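Local structure of cell wall surface anchor family protein (Streptococcus agalactiae serogroup V, 3TW0) at residues A62-I65 with E70-V73; T101-S106 with R135-F140; A142-K147 with G218-I223; Y180-N185 with K296-H301. The protein is the adhesive tip pilin of a Group B streptococcal pilus, whose von Willebrand factor A-type domain probably binds host ligands through a magnesium-dependent adhesion site. The protein carries 2 engineered substitutions. One frame throughout, in Å; residues are numbered along the deposited sequence.

Contact 1 (A62-I65 with E70-V73); sequences ASTI and EATV
Ser63 OG accepts a hydrogen bond from the backbone N of Ala142, in the segment that leads into the metal-binding threonine, while Ser63 CB rests against the strand, 4.0 Å from Val73 CG1. The hydroxyl stands beside the serine's own backbone N, opposite its carbonyl carbon (chi1 -65°), and this rotation takes it to Ala142 while CB stays on Val73. One step along, Thr64 makes the second touch: its methyl CG2 lies 3.7 Å from Ala71 CB, methyl against methyl. With Thr64 OG1 anti to the backbone N, CG2 falls between N and the carbonyl carbon and is aimed at the strand. No hydrogen bond joins the two segments, so the contact is apolar.

In the von Willebrand factor A fold, 62-65 begins the loop that leaves parallel strand 55-61, and 70-73 opens a strand of a separate antiparallel sheet. Ala71 and Val73 both point at the loop, whereas Thr72, between them, turns away and bonds its OG1 to Thr99. The backbones of Ala71 and Val73 pair with those of Ala100 and Phe98 in strand 97-101. Within the loop the chain doubles back tightly, Ala62 N donating to Thr64 O at 2.8 Å. Phe140 packs against both Ala71 and Val73, and the side chain of Ser63 lies about 9 Å from the bound magnesium.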
loop_
_atom_site.group_PDB
_atom_site.type_symbol
_atom_site.label_atom_id
_atom_site.label_comp_id
_atom_site.label_asym_id
_atom_site.label_seq_id
_atom_site.Cartn_x
_atom_site.Cartn_y
_atom_site.Cartn_z
ATOM N N ALA A 62 5.891 3.314 1.469
ATOM C CA ALA A 62 5.402 3.240 0.121
ATOM C C ALA A 62 5.198 1.754 -0.161
ATOM O O ALA A 62 4.322 1.161 0.473
ATOM C CB ALA A 62 6.348 3.934 -0.842
ATOM N N SER A 63 5.966 1.129 -1.065
ATOM C CA SER A 63 5.876 -0.334 -1.249
ATOM C C SER A 63 6.256 -1.078 0.019
ATOM O O SER A 63 5.927 -2.266 0.201
ATOM C CB SER A 63 6.799 -0.804 -2.384
ATOM O OG SER A 63 6.351 -0.272 -3.616
ATOM N N THR A 64 7.029 -0.397 0.860
ATOM C CA THR A 64 7.454 -0.948 2.121
ATOM C C THR A 64 7.714 0.180 3.085
ATOM O O THR A 64 7.506 1.351 2.744
ATOM C CB THR A 64 8.688 -1.865 1.961
ATOM O OG1 THR A 64 8.959 -2.496 3.215
ATOM C CG2 THR A 64 9.927 -1.063 1.510
ATOM N N ILE A 65 8.144 -0.166 4.300
ATOM C CA ILE A 65 8.499 0.827 5.283
ATOM C C ILE A 65 9.864 1.453 4.968
ATOM O O ILE A 65 10.868 0.742 4.952
ATOM C CB ILE A 65 8.559 0.241 6.730
ATOM C CG1 ILE A 65 7.237 -0.438 7.115
ATOM C CG2 ILE A 65 8.883 1.350 7.716
ATOM C CD1 ILE A 65 5.999 0.363 6.677
ATOM N N GLU A 70 17.223 -2.801 3.382
ATOM C CA GLU A 70 17.091 -3.356 2.077
ATOM C C GLU A 70 15.693 -3.981 1.899
ATOM O O GLU A 70 15.200 -4.676 2.767
ATOM C CB GLU A 70 18.136 -4.449 1.913
ATOM C CG GLU A 70 18.240 -4.988 0.493
ATOM C CD GLU A 70 19.375 -6.002 0.334
ATOM O OE1 GLU A 70 20.423 -5.649 -0.251
ATOM O OE2 GLU A 70 19.204 -7.147 0.797
ATOM N N ALA A 71 15.088 -3.763 0.740
ATOM C CA ALA A 71 13.805 -4.366 0.424
ATOM C C ALA A 71 13.828 -4.880 -1.013
ATOM O O ALA A 71 14.644 -4.402 -1.837
ATOM C CB ALA A 71 12.679 -3.324 0.610
ATOM N N THR A 72 12.918 -5.806 -1.312
ATOM C CA THR A 72 12.757 -6.393 -2.656
ATOM C C THR A 72 11.290 -6.329 -3.087
ATOM O O THR A 72 10.391 -6.507 -2.271
ATOM C CB THR A 72 13.254 -7.853 -2.683
ATOM O OG1 THR A 72 14.655 -7.867 -2.382
ATOM C CG2 THR A 72 13.078 -8.454 -4.025
ATOM N N VAL A 73 11.064 -6.038 -4.366
ATOM C CA VAL A 73 9.728 -5.993 -4.902
ATOM C C VAL A 73 9.760 -6.753 -6.212
ATOM O O VAL A 73 10.842 -6.920 -6.797
ATOM C CB VAL A 73 9.225 -4.527 -5.126
ATOM C CG1 VAL A 73 9.090 -3.754 -3.792
ATOM C CG2 VAL A 73 10.135 -3.761 -6.082
#

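Contact 2 (T101-S106 with R135-F140); sequences TTHNYS and RTLYQF
Leu137 and His103 meet through a CH-pi contact: methyl CD1 sits over one face of the imidazole, 4.0 Å from its centroid and 28° off the ring normal. It leans toward the far end of the ring, with NE2 its nearest atom at 3.6 Å. The opposite face is taken by the hydroxyl of Tyr105, 3.3 Å above the ring plane, and the phenol ring in turn lies over His103 CB. A hydrogen bond from NE2 to Glu129 adds a polar hold on the imidazole.

Van der Waals packing involves the other branch of the leucine, whose CD2 lies 3.6 Å from Thr101 O. Leu137 CG lies next to its backbone N and away from its carbonyl carbon (chi1 -79°), presenting CD1 to the imidazole and CD2 to Thr101. The leucine therefore bridges the end of strand 97-101, in the antiparallel sheet of this von Willebrand factor A domain, and the loop that follows it.

No hydrogen bond crosses the contact; those present brace each segment. In the helically wound but irregularly bonded turn at 135-139, Gln139 NE2 donates back to Arg135 O at 3.1 Å, and the oxygen lies in the plane of the Gln139 amide. In 101-106, Thr102 bonds to Thr69 through its hydroxyl and its backbone.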
loop_
_atom_site.group_PDB
_atom_site.type_symbol
_atom_site.label_atom_id
_atom_site.label_comp_id
_atom_site.label_asym_id
_atom_site.label_seq_id
_atom_site.Cartn_x
_atom_site.Cartn_y
_atom_site.Cartn_z
ATOM N N THR A 101 18.259 -0.374 -1.133
ATOM C CA THR A 101 18.253 0.176 0.200
ATOM C C THR A 101 17.326 1.383 0.212
ATOM O O THR A 101 17.495 2.325 -0.579
ATOM C CB THR A 101 19.689 0.579 0.628
ATOM O OG1 THR A 101 20.507 -0.601 0.659
ATOM C CG2 THR A 101 19.700 1.219 2.000
ATOM N N THR A 102 16.326 1.355 1.095
ATOM C CA THR A 102 15.323 2.430 1.159
ATOM C C THR A 102 15.946 3.628 1.840
ATOM O O THR A 102 16.902 3.471 2.581
ATOM C CB THR A 102 14.068 1.988 1.970
ATOM O OG1 THR A 102 14.470 1.523 3.265
ATOM C CG2 THR A 102 13.292 0.858 1.229
ATOM N N HIS A 103 15.418 4.817 1.572
ATOM C CA HIS A 103 15.664 5.983 2.401
ATOM C C HIS A 103 15.185 5.704 3.835
ATOM O O HIS A 103 14.182 5.031 4.046
ATOM C CB HIS A 103 14.823 7.162 1.898
ATOM C CG HIS A 103 15.151 7.626 0.511
ATOM N ND1 HIS A 103 16.404 8.085 0.150
ATOM C CD2 HIS A 103 14.372 7.758 -0.589
ATOM C CE1 HIS A 103 16.382 8.467 -1.114
ATOM N NE2 HIS A 103 15.164 8.272 -1.588
ATOM N N ASN A 104 15.880 6.261 4.812
ATOM C CA ASN A 104 15.447 6.187 6.209
ATOM C C ASN A 104 14.625 7.419 6.506
ATOM O O ASN A 104 15.136 8.450 6.962
ATOM C CB ASN A 104 16.626 6.106 7.169
ATOM C CG ASN A 104 16.197 5.820 8.595
ATOM O OD1 ASN A 104 15.004 5.715 8.881
ATOM N ND2 ASN A 104 17.168 5.616 9.480
ATOM N N TYR A 105 13.328 7.303 6.229
ATOM C CA TYR A 105 12.421 8.403 6.450
ATOM C C TYR A 105 11.558 8.112 7.688
ATOM O O TYR A 105 10.504 8.730 7.896
ATOM C CB TYR A 105 11.553 8.633 5.199
ATOM C CG TYR A 105 12.264 9.243 3.985
ATOM C CD1 TYR A 105 13.409 10.043 4.117
ATOM C CD2 TYR A 105 11.751 9.047 2.715
ATOM C CE1 TYR A 105 14.027 10.606 2.980
ATOM C CE2 TYR A 105 12.346 9.583 1.587
ATOM C CZ TYR A 105 13.470 10.369 1.722
ATOM O OH TYR A 105 14.023 10.898 0.582
ATOM N N SER A 106 12.018 7.175 8.516
ATOM C CA SER A 106 11.222 6.736 9.663
ATOM C C SER A 106 11.917 6.996 11.015
ATOM O O SER A 106 13.156 7.110 11.095
ATOM C CB SER A 106 10.841 5.267 9.502
ATOM O OG SER A 106 9.968 5.107 8.378
ATOM N N ARG A 135 15.433 5.734 -10.754
ATOM C CA ARG A 135 14.513 4.759 -11.387
ATOM C C ARG A 135 14.452 3.435 -10.632
ATOM O O ARG A 135 13.506 2.663 -10.778
ATOM C CB ARG A 135 14.887 4.473 -12.848
ATOM C CG ARG A 135 14.509 5.576 -13.822
ATOM C CD ARG A 135 14.541 5.090 -15.274
ATOM N NE ARG A 135 15.329 6.026 -16.082
ATOM C CZ ARG A 135 14.830 7.043 -16.794
ATOM N NH1 ARG A 135 13.516 7.267 -16.839
ATOM N NH2 ARG A 135 15.653 7.843 -17.470
ATOM N N THR A 136 15.476 3.171 -9.842
ATOM C CA THR A 136 15.490 1.989 -9.006
ATOM C C THR A 136 14.526 2.137 -7.812
ATOM O O THR A 136 13.736 1.239 -7.557
ATOM C CB THR A 136 16.929 1.617 -8.603
ATOM O OG1 THR A 136 17.642 1.313 -9.800
ATOM C CG2 THR A 136 16.970 0.364 -7.711
ATOM N N LEU A 137 14.566 3.282 -7.136
ATOM C CA LEU A 137 13.771 3.488 -5.914
ATOM C C LEU A 137 12.339 3.844 -6.293
ATOM O O LEU A 137 11.422 3.678 -5.512
ATOM C CB LEU A 137 14.398 4.572 -5.034
ATOM C CG LEU A 137 15.600 4.132 -4.181
ATOM C CD1 LEU A 137 16.122 5.303 -3.315
ATOM C CD2 LEU A 137 15.186 2.999 -3.286
ATOM N N TYR A 138 12.171 4.333 -7.515
ATOM C CA TYR A 138 10.861 4.523 -8.102
ATOM C C TYR A 138 10.074 3.205 -8.104
ATOM O O TYR A 138 8.858 3.231 -7.964
ATOM C CB TYR A 138 10.970 5.045 -9.550
ATOM C CG TYR A 138 9.616 5.323 -10.184
ATOM C CD1 TYR A 138 8.940 6.518 -9.919
ATOM C CD2 TYR A 138 9.015 4.394 -11.035
ATOM C CE1 TYR A 138 7.726 6.781 -10.485
ATOM C CE2 TYR A 138 7.784 4.650 -11.615
ATOM C CZ TYR A 138 7.142 5.845 -11.318
ATOM O OH TYR A 138 5.917 6.128 -11.871
ATOM N N GLN A 139 10.774 2.083 -8.261
ATOM C CA GLN A 139 10.173 0.738 -8.210
ATOM C C GLN A 139 9.595 0.321 -6.840
ATOM O O GLN A 139 8.867 -0.688 -6.748
ATOM C CB GLN A 139 11.208 -0.325 -8.606
ATOM C CG GLN A 139 11.858 -0.107 -9.951
ATOM C CD GLN A 139 10.851 0.108 -11.051
ATOM O OE1 GLN A 139 9.958 -0.705 -11.251
ATOM N NE2 GLN A 139 11.009 1.198 -11.802
ATOM N N PHE A 140 9.976 1.060 -5.798
ATOM C CA PHE A 140 9.515 0.839 -4.421
ATOM C C PHE A 140 8.437 1.850 -4.009
ATOM O O PHE A 140 8.133 2.025 -2.804
ATOM C CB PHE A 140 10.720 0.872 -3.457
ATOM C CG PHE A 140 11.681 -0.242 -3.699
ATOM C CD1 PHE A 140 11.640 -1.397 -2.922
ATOM C CD2 PHE A 140 12.598 -0.169 -4.746
ATOM C CE1 PHE A 140 12.516 -2.461 -3.167
ATOM C CE2 PHE A 140 13.484 -1.237 -5.010
ATOM C CZ PHE A 140 13.449 -2.367 -4.226
#

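Contact 3 (A142-K147 with G218-I223); sequences ATFTQK and GDDYQI. With MG (magnesium ion), chain E; ACT (acetate ion), chain F.
A metal-ion-dependent adhesion site of the von Willebrand factor A type lies next to the place where Phe144 and Lys147 face Asp220. Thr143, one residue before Phe144, binds magnesium through OG1 at 2.1 Å. Ser20 and Ser22, two further residues of the site, add their hydroxyls, and two waters and the acetate complete six ligands. Acetate O is 2.1 Å from the metal, while OXT accepts a hydrogen bond from Thr143 OG1 at 2.6 Å; Thr177 OG1 and Ser22 N hold the anion as well. The acetate, probably from the crystallisation liquor, sits where a ligand's carboxylate binds in related adhesion domains.

Across the contact, Asp220 OD2 approaches the edge of the Phe144 ring near its plane, 3.7 Å from CE2, with the ring and carboxylate planes 56° apart. Lys147 and Asp220 extend toward each other from opposite directions, the lysine chain bent near its tip, and the salt bridge from NZ to OD2 is long at 3.9 Å. OD2 sits too close to Lys147 CE in the model, so these separations and the angle between planes are doubtful. Asp220 OD1 has a firmer partner in Tyr180 OH. Phe144, at the N-cap position and the centre of an inverse gamma turn, carries its ring under Lys147 CB, which stands 3.6 Å above the ring plane, over its centre.

The contact thus sets the first turn of helix 145-159 against the short, weakly bonded helix at about 220-223. Tyr221 O also bonds to Ser74 on strand 70-78, while Thr145 and Gln146 pack on helix 302-312.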
loop_
_atom_site.group_PDB
_atom_site.type_symbol
_atom_site.label_atom_id
_atom_site.label_comp_id
_atom_site.label_asym_id
_atom_site.label_seq_id
_atom_site.Cartn_x
_atom_site.Cartn_y
_atom_site.Cartn_z
ATOM N N ALA A 142 5.040 1.987 -4.681
ATOM C CA ALA A 142 3.603 1.605 -4.515
ATOM C C ALA A 142 2.997 2.130 -3.191
ATOM O O ALA A 142 3.687 2.676 -2.357
ATOM C CB ALA A 142 3.452 0.080 -4.627
ATOM N N THR A 143 1.687 1.972 -2.997
ATOM C CA THR A 143 1.037 2.472 -1.769
ATOM C C THR A 143 0.581 1.269 -0.925
ATOM O O THR A 143 -0.557 0.828 -1.023
ATOM C CB THR A 143 -0.103 3.434 -2.119
ATOM O OG1 THR A 143 0.349 4.353 -3.126
ATOM C CG2 THR A 143 -0.580 4.245 -0.886
ATOM N N PHE A 144 1.495 0.693 -0.154
ATOM C CA PHE A 144 1.190 -0.506 0.611
ATOM C C PHE A 144 0.719 -0.039 1.999
ATOM O O PHE A 144 1.387 -0.245 3.004
ATOM C CB PHE A 144 2.432 -1.409 0.737
ATOM C CG PHE A 144 2.119 -2.835 1.108
ATOM C CD1 PHE A 144 0.831 -3.215 1.485
ATOM C CD2 PHE A 144 3.126 -3.787 1.125
ATOM C CE1 PHE A 144 0.558 -4.552 1.816
ATOM C CE2 PHE A 144 2.860 -5.129 1.455
ATOM C CZ PHE A 144 1.577 -5.514 1.784
ATOM N N THR A 145 -0.397 0.663 2.018
ATOM C CA THR A 145 -1.031 1.105 3.254
ATOM C C THR A 145 -1.188 0.028 4.328
ATOM O O THR A 145 -0.919 0.293 5.497
ATOM C CB THR A 145 -2.383 1.794 2.920
ATOM O OG1 THR A 145 -2.117 2.935 2.077
ATOM C CG2 THR A 145 -3.090 2.304 4.181
ATOM N N GLN A 146 -1.607 -1.179 3.943
ATOM C CA GLN A 146 -1.849 -2.229 4.934
ATOM C C GLN A 146 -0.590 -2.491 5.768
ATOM O O GLN A 146 -0.626 -2.515 6.993
ATOM C CB GLN A 146 -2.294 -3.524 4.284
ATOM C CG GLN A 146 -2.587 -4.669 5.293
ATOM C CD GLN A 146 -3.167 -5.873 4.622
ATOM O OE1 GLN A 146 -3.295 -5.905 3.393
ATOM N NE2 GLN A 146 -3.543 -6.884 5.413
ATOM N N LYS A 147 0.533 -2.672 5.082
ATOM C CA LYS A 147 1.805 -2.899 5.757
ATOM C C LYS A 147 2.156 -1.781 6.711
ATOM O O LYS A 147 2.634 -2.047 7.809
ATOM C CB LYS A 147 2.932 -3.075 4.718
ATOM C CG LYS A 147 4.229 -3.580 5.305
ATOM C CD LYS A 147 5.315 -3.608 4.209
ATOM C CE LYS A 147 6.281 -4.764 4.382
ATOM N NZ LYS A 147 6.900 -4.789 5.682
ATOM N N GLY A 218 5.890 -14.877 4.417
ATOM C CA GLY A 218 6.773 -14.998 3.240
ATOM C C GLY A 218 7.344 -13.641 2.925
ATOM O O GLY A 218 6.822 -12.635 3.398
ATOM N N ASP A 219 8.433 -13.571 2.157
ATOM C CA ASP A 219 8.915 -12.241 1.725
ATOM C C ASP A 219 7.856 -11.593 0.851
ATOM O O ASP A 219 7.290 -12.257 -0.019
ATOM C CB ASP A 219 10.200 -12.328 0.906
ATOM C CG ASP A 219 11.309 -13.090 1.623
ATOM O OD1 ASP A 219 11.563 -12.841 2.819
ATOM O OD2 ASP A 219 11.924 -13.939 0.971
ATOM N N ASP A 220 7.624 -10.295 1.073
ATOM C CA ASP A 220 6.616 -9.541 0.370
ATOM C C ASP A 220 6.593 -9.836 -1.129
ATOM O O ASP A 220 5.526 -10.133 -1.693
ATOM C CB ASP A 220 6.849 -8.022 0.562
ATOM C CG ASP A 220 6.288 -7.492 1.882
ATOM O OD1 ASP A 220 5.873 -8.295 2.716
ATOM O OD2 ASP A 220 6.321 -6.262 2.090
ATOM N N TYR A 221 7.775 -9.778 -1.775
ATOM C CA TYR A 221 7.835 -9.803 -3.248
ATOM C C TYR A 221 7.304 -11.100 -3.785
ATOM O O TYR A 221 6.926 -11.181 -4.958
ATOM C CB TYR A 221 9.251 -9.523 -3.794
ATOM C CG TYR A 221 10.212 -10.691 -3.736
ATOM C CD1 TYR A 221 10.459 -11.491 -4.861
ATOM C CD2 TYR A 221 10.903 -10.967 -2.572
ATOM C CE1 TYR A 221 11.379 -12.564 -4.809
ATOM C CE2 TYR A 221 11.819 -12.034 -2.502
ATOM C CZ TYR A 221 12.046 -12.822 -3.614
ATOM O OH TYR A 221 12.952 -13.844 -3.483
ATOM N N GLN A 222 7.199 -12.121 -2.938
ATOM C CA GLN A 222 6.575 -13.346 -3.460
ATOM C C GLN A 222 5.156 -13.612 -3.021
ATOM O O GLN A 222 4.567 -14.579 -3.495
ATOM C CB GLN A 222 7.408 -14.570 -3.130
ATOM C CG GLN A 222 8.265 -15.078 -4.311
ATOM C CD GLN A 222 9.555 -15.499 -3.777
ATOM O OE1 GLN A 222 9.830 -15.288 -2.579
ATOM N NE2 GLN A 222 10.388 -16.077 -4.621
ATOM N N ILE A 223 4.599 -12.801 -2.127
ATOM C CA ILE A 223 3.235 -13.102 -1.611
ATOM C C ILE A 223 2.200 -11.954 -1.754
ATOM O O ILE A 223 1.004 -12.150 -1.580
ATOM C CB ILE A 223 3.257 -13.549 -0.090
ATOM C CG1 ILE A 223 3.769 -12.422 0.813
ATOM C CG2 ILE A 223 4.046 -14.854 0.111
ATOM C CD1 ILE A 223 3.427 -12.638 2.337
HETATM MG MG MG E . 0.376 6.332 -3.847
HETATM C C ACT F . 1.569 4.573 -6.115
HETATM O O ACT F . 1.460 5.653 -5.510
HETATM O OXT ACT F . 0.959 3.620 -5.581
HETATM C CH3 ACT F . 2.388 4.413 -7.388
HETATM O O HOH W 1 -0.673 7.121 -2.437
HETATM O O HOH W 2 -1.506 5.811 -4.888
#

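Contact 4 (Y180-N185 with K296-H301); sequences YAINFN and KQIKTH
Ile298 is wedged between Ile182 and Phe184 and has the largest surface buried by the contact. Its CD1 methyl meets Ile182 CD1 at 3.5 Å, a carbon pair tighter than usual packing, as the two side chains approach at a slant. Its CG1 serves two partners, Ile182 CD1 and, at 4.0 Å, Phe184 CE2; toward the phenyl it comes at the edge, near the ring plane. With chi1 at -56°, the CG1 branch turns away from the carbonyl of Ile298 and runs between its two partners.

Phe184 is the next most covered. Ile182 CG2 lies 3.5 Å above one face of its ring, offset toward the rim, so isoleucines meet the phenyl both over a face and at an edge. Asn183 centres an inverse gamma turn, closed by Phe184 N to Ile182 O at 2.9 Å, that brings those two side chains together. Lys296 adds its aliphatic base, CG lying 4.1 Å from Phe184 CZ, before the chain bends away to a salt bridge with Glu303 and a cation-pi contact with Phe196.

Helices 192-201 and 302-312 line this apolar patch through Phe199 and Leu307, both against Ile182. The two segments belong to the long excursion between strand 165-172 and helix 302-312, an elaboration of a beta-alpha-beta connection in the von Willebrand factor A fold.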
loop_
_atom_site.group_PDB
_atom_site.type_symbol
_atom_site.label_atom_id
_atom_site.label_comp_id
_atom_site.label_asym_id
_atom_site.label_seq_id
_atom_site.Cartn_x
_atom_site.Cartn_y
_atom_site.Cartn_z
ATOM N N TYR A 180 -1.824 -7.177 1.387
ATOM C CA TYR A 180 -1.673 -8.622 1.642
ATOM C C TYR A 180 -2.864 -9.464 1.149
ATOM O O TYR A 180 -4.012 -9.008 1.201
ATOM C CB TYR A 180 -1.320 -8.895 3.120
ATOM C CG TYR A 180 0.092 -8.479 3.496
ATOM C CD1 TYR A 180 1.195 -9.115 2.917
ATOM C CD2 TYR A 180 0.328 -7.470 4.428
ATOM C CE1 TYR A 180 2.515 -8.737 3.233
ATOM C CE2 TYR A 180 1.647 -7.090 4.765
ATOM C CZ TYR A 180 2.732 -7.741 4.161
ATOM O OH TYR A 180 4.035 -7.386 4.476
ATOM N N ALA A 181 -2.587 -10.687 0.661
ATOM C CA ALA A 181 -3.611 -11.629 0.233
ATOM C C ALA A 181 -4.457 -12.194 1.375
ATOM O O ALA A 181 -3.910 -12.627 2.405
ATOM C CB ALA A 181 -2.985 -12.812 -0.505
ATOM N N ILE A 182 -5.775 -12.301 1.122
ATOM C CA ILE A 182 -6.701 -13.039 1.983
ATOM C C ILE A 182 -6.495 -14.536 1.715
ATOM O O ILE A 182 -6.448 -14.967 0.554
ATOM C CB ILE A 182 -8.149 -12.611 1.721
ATOM C CG1 ILE A 182 -8.342 -11.154 2.150
ATOM C CG2 ILE A 182 -9.138 -13.535 2.469
ATOM C CD1 ILE A 182 -9.649 -10.459 1.629
ATOM N N ASN A 183 -6.310 -15.323 2.775
ATOM C CA ASN A 183 -5.951 -16.746 2.599
ATOM C C ASN A 183 -7.106 -17.677 2.266
ATOM O O ASN A 183 -7.402 -18.590 3.028
ATOM C CB ASN A 183 -5.178 -17.281 3.827
ATOM C CG ASN A 183 -4.356 -18.540 3.521
ATOM O OD1 ASN A 183 -4.156 -18.926 2.357
ATOM N ND2 ASN A 183 -3.863 -19.175 4.572
ATOM N N PHE A 184 -7.724 -17.477 1.112
ATOM C CA PHE A 184 -8.701 -18.417 0.592
ATOM C C PHE A 184 -8.118 -19.828 0.342
ATOM O O PHE A 184 -6.912 -20.004 0.010
ATOM C CB PHE A 184 -9.311 -17.894 -0.708
ATOM C CG PHE A 184 -10.153 -16.660 -0.543
ATOM C CD1 PHE A 184 -11.455 -16.743 -0.049
ATOM C CD2 PHE A 184 -9.646 -15.408 -0.897
ATOM C CE1 PHE A 184 -12.258 -15.588 0.100
ATOM C CE2 PHE A 184 -10.432 -14.265 -0.770
ATOM C CZ PHE A 184 -11.754 -14.360 -0.252
ATOM N N ASN A 185 -8.968 -20.837 0.492
ATOM C CA ASN A 185 -8.521 -22.205 0.349
ATOM C C ASN A 185 -9.125 -22.815 -0.919
ATOM O O ASN A 185 -10.330 -23.066 -0.981
ATOM C CB ASN A 185 -8.859 -23.015 1.604
ATOM C CG ASN A 185 -8.329 -24.443 1.534
ATOM O OD1 ASN A 185 -7.998 -24.950 0.452
ATOM N ND2 ASN A 185 -8.268 -25.106 2.684
ATOM N N LYS A 296 -17.287 -15.001 -4.045
ATOM C CA LYS A 296 -16.645 -13.807 -3.518
ATOM C C LYS A 296 -15.463 -13.463 -4.417
ATOM O O LYS A 296 -14.685 -14.374 -4.769
ATOM C CB LYS A 296 -16.115 -14.076 -2.096
ATOM C CG LYS A 296 -15.402 -12.866 -1.427
ATOM C CD LYS A 296 -16.394 -11.707 -1.174
ATOM C CE LYS A 296 -15.683 -10.393 -1.050
ATOM N NZ LYS A 296 -16.537 -9.225 -0.660
ATOM N N GLN A 297 -15.317 -12.167 -4.736
ATOM C CA GLN A 297 -14.168 -11.650 -5.508
ATOM C C GLN A 297 -13.589 -10.391 -4.887
ATOM O O GLN A 297 -14.326 -9.415 -4.604
ATOM C CB GLN A 297 -14.538 -11.362 -6.966
ATOM C CG GLN A 297 -14.820 -12.598 -7.854
ATOM C CD GLN A 297 -15.285 -12.214 -9.257
ATOM O OE1 GLN A 297 -15.328 -13.046 -10.168
ATOM N NE2 GLN A 297 -15.635 -10.960 -9.436
ATOM N N ILE A 298 -12.277 -10.406 -4.666
ATOM C CA ILE A 298 -11.564 -9.204 -4.205
ATOM C C ILE A 298 -11.164 -8.448 -5.473
ATOM O O ILE A 298 -10.548 -9.030 -6.353
ATOM C CB ILE A 298 -10.340 -9.582 -3.337
ATOM C CG1 ILE A 298 -10.762 -10.471 -2.147
ATOM C CG2 ILE A 298 -9.525 -8.362 -2.907
ATOM C CD1 ILE A 298 -11.692 -9.804 -1.129
ATOM N N LYS A 299 -11.544 -7.172 -5.588
ATOM C CA LYS A 299 -11.337 -6.415 -6.840
ATOM C C LYS A 299 -10.561 -5.115 -6.662
ATOM O O LYS A 299 -10.213 -4.451 -7.652
ATOM C CB LYS A 299 -12.688 -6.121 -7.503
ATOM C CG LYS A 299 -13.520 -7.371 -7.836
ATOM C CD LYS A 299 -14.999 -7.029 -8.079
ATOM C CE LYS A 299 -15.606 -8.000 -9.061
ATOM N NZ LYS A 299 -16.977 -8.499 -8.650
ATOM N N THR A 300 -10.296 -4.736 -5.409
ATOM C CA THR A 300 -9.421 -3.590 -5.112
ATOM C C THR A 300 -8.408 -3.854 -3.979
ATOM O O THR A 300 -8.496 -4.851 -3.272
ATOM C CB THR A 300 -10.237 -2.373 -4.688
ATOM O OG1 THR A 300 -10.843 -2.649 -3.416
ATOM C CG2 THR A 300 -11.311 -2.043 -5.737
ATOM N N HIS A 301 -7.478 -2.936 -3.769
ATOM C CA HIS A 301 -6.600 -3.025 -2.607
ATOM C C HIS A 301 -7.228 -2.398 -1.381
ATOM O O HIS A 301 -6.815 -2.679 -0.265
ATOM C CB HIS A 301 -5.195 -2.450 -2.932
ATOM C CG HIS A 301 -4.528 -3.217 -4.024
ATOM N ND1 HIS A 301 -3.923 -4.437 -3.805
ATOM C CD2 HIS A 301 -4.519 -3.027 -5.363
ATOM C CE1 HIS A 301 -3.503 -4.934 -4.956
ATOM N NE2 HIS A 301 -3.860 -4.099 -5.918
#

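From the N terminus, contact 1 closes a tight loop with four residues between its segments, where the chain passes from parallel strand 55-61 to strand 70-78. Contact 2 follows in series, closing a 28-residue loop, and meets contact 1 where Phe140 O accepts from Ser63 N. Its second segment nearly adjoins 142-147, where contact 3 begins; Ala62 O and Phe144 N join contacts 1 and 3. Contact 3 spans 70 intervening residues and contact 4 spans 110. These two cross, 180-185 lying between the segments of contact 3, and touch where Gln146 OE1 accepts from Tyr180 N. Together they link the antiparallel sheet, the magnesium site and the excursion before helix 302-312.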